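Local coordinates for long form salivary protein D7L1 (Culex quinquefasciatus, PDB 6V4C) that binds and sequesters adenine nucleotides, ADP and ATP most tightly, inhibiting platelet aggregation and haemostasis in the host while the mosquito feeds on blood, at residues 3-8 with 69-74. Sequence-based numbering, arbitrary orientation.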
# COMPACT_ATOMS: atom_id res chain seq x y z
N TRP A 3 5.37 -4.35 -14.56
CA TRP A 3 5.80 -3.32 -13.63
C TRP A 3 6.03 -2.01 -14.37
O TRP A 3 6.54 -1.99 -15.49
CB TRP A 3 7.08 -3.73 -12.90
CG TRP A 3 7.54 -2.72 -11.89
CD1 TRP A 3 7.21 -2.67 -10.56
CD2 TRP A 3 8.41 -1.60 -12.12
NE1 TRP A 3 7.82 -1.60 -9.95
CE2 TRP A 3 8.57 -0.93 -10.89
CE3 TRP A 3 9.08 -1.11 -13.24
CZ2 TRP A 3 9.36 0.21 -10.75
CZ3 TRP A 3 9.86 0.03 -13.11
CH2 TRP A 3 9.99 0.67 -11.87
N SER A 4 5.65 -0.91 -13.72
CA SER A 4 5.85 0.44 -14.25
C SER A 4 6.35 1.32 -13.10
O SER A 4 6.25 0.91 -11.94
CB SER A 4 4.54 0.97 -14.84
OG SER A 4 3.48 0.85 -13.90
N PRO A 5 6.90 2.50 -13.38
CA PRO A 5 7.38 3.36 -12.30
C PRO A 5 6.29 3.64 -11.27
O PRO A 5 5.10 3.74 -11.60
CB PRO A 5 7.80 4.64 -13.02
CG PRO A 5 8.21 4.17 -14.37
CD PRO A 5 7.27 3.04 -14.71
N MET A 6 6.71 3.76 -10.01
CA MET A 6 5.80 3.89 -8.89
C MET A 6 5.99 5.25 -8.22
O MET A 6 7.12 5.72 -8.07
CB MET A 6 6.06 2.79 -7.86
CG MET A 6 6.27 1.42 -8.47
SD MET A 6 6.68 0.16 -7.24
CE MET A 6 5.11 -0.01 -6.40
N ASP A 7 4.88 5.87 -7.83
CA ASP A 7 4.91 7.13 -7.11
C ASP A 7 5.22 6.87 -5.64
O ASP A 7 5.27 5.71 -5.21
CB ASP A 7 3.62 7.91 -7.39
CG ASP A 7 2.38 7.32 -6.71
OD1 ASP A 7 2.49 6.69 -5.64
OD2 ASP A 7 1.27 7.53 -7.25
N PRO A 8 5.46 7.91 -4.83
CA PRO A 8 5.86 7.65 -3.44
C PRO A 8 4.80 6.95 -2.61
O PRO A 8 5.15 6.23 -1.67
CB PRO A 8 6.17 9.05 -2.88
CG PRO A 8 6.34 9.92 -4.07
CD PRO A 8 5.43 9.36 -5.11
N ILE A 69 14.97 -0.27 -12.76
CA ILE A 69 15.54 0.73 -11.87
C ILE A 69 15.86 2.01 -12.63
O ILE A 69 15.68 3.12 -12.12
CB ILE A 69 16.78 0.17 -11.14
CG1 ILE A 69 16.43 -1.16 -10.47
CG2 ILE A 69 17.30 1.16 -10.12
CD1 ILE A 69 17.61 -1.84 -9.81
N LYS A 70 16.32 1.87 -13.88
CA LYS A 70 16.55 3.04 -14.72
C LYS A 70 15.24 3.74 -15.03
O LYS A 70 15.17 4.98 -15.05
N GLN A 71 14.17 2.98 -15.28
CA GLN A 71 12.87 3.59 -15.52
C GLN A 71 12.36 4.31 -14.28
O GLN A 71 11.79 5.40 -14.38
CB GLN A 71 11.87 2.53 -15.98
CG GLN A 71 11.26 2.80 -17.35
CD GLN A 71 10.15 1.83 -17.69
OE1 GLN A 71 10.25 0.63 -17.43
NE2 GLN A 71 9.07 2.34 -18.26
N GLN A 72 12.57 3.72 -13.10
CA GLN A 72 12.16 4.38 -11.86
C GLN A 72 12.94 5.66 -11.64
O GLN A 72 12.38 6.68 -11.21
CB GLN A 72 12.32 3.43 -10.68
CG GLN A 72 11.93 4.04 -9.34
CD GLN A 72 10.44 4.28 -9.21
OE1 GLN A 72 9.63 3.60 -9.83
NE2 GLN A 72 10.07 5.26 -8.39
N TYR A 73 14.25 5.64 -11.92
CA TYR A 73 15.05 6.85 -11.78
C TYR A 73 14.59 7.92 -12.76
O TYR A 73 14.44 9.09 -12.39
CB TYR A 73 16.54 6.54 -11.99
CG TYR A 73 17.35 7.81 -12.15
CD1 TYR A 73 17.73 8.55 -11.04
CD2 TYR A 73 17.71 8.28 -13.41
CE1 TYR A 73 18.46 9.72 -11.18
CE2 TYR A 73 18.43 9.45 -13.56
CZ TYR A 73 18.80 10.16 -12.44
OH TYR A 73 19.53 11.32 -12.57
N GLU A 74 14.37 7.54 -14.02
CA GLU A 74 14.00 8.52 -15.04
C GLU A 74 12.65 9.16 -14.74
O GLU A 74 12.42 10.32 -15.10
CB GLU A 74 13.98 7.86 -16.41
CG GLU A 74 15.35 7.48 -16.93
CD GLU A 74 16.22 8.68 -17.24
OE1 GLU A 74 15.70 9.66 -17.81
OE2 GLU A 74 17.41 8.65 -16.90
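Gln72 reaches from helix 66-75 to the extended N-terminal residues and pairs its primary amide with the backbone of Met6. Its OE1 accepts a hydrogen bond from Met6 N, N to O 2.9 Å, on a lone pair in the plane of the carboxamide. Its NE2 donates to Met6 O over 3.0 Å, with an N-H...O angle of 175°. Two nearly straight bonds to one residue fix the flip of the amide and its rotation, with Met6 O lying 1° from the amide plane. The side chain leaves with CG anti to the backbone N, and the bend at chi2 (69°) places CD so that the amide faces Met6. NE2 also has a weak hydrogen bond to Ile125 O.

Trp3 and Pro5 pack beside the polar pair. The Trp3 and Gln72 side chains cross at about a right angle; Trp3 CZ2 comes within 3.5 Å of Gln72 OE1, and Gln72 CB lies in the ring plane at the edge, 3.8 Å from Trp3 CH2. Pro5 rests on helix 66-75, its CG 3.8 Å from Gln71 O and its CD next to Gln71 NE2. Within residues 3-8, Trp3 NE1 makes a weak hydrogen bond to Met6 SD at 3.4 Å.

One residue further on, Asp7 is the N-cap of helix 8-22, its OD1 accepting from Glu10 N. The contact thus docks the N-terminal arm of the first PBP/GOBP domain on helix 66-75, just ahead of a helix that contributes to the ADP pocket, through a glutamine amide bridging the N-H and C=O of one extended residue.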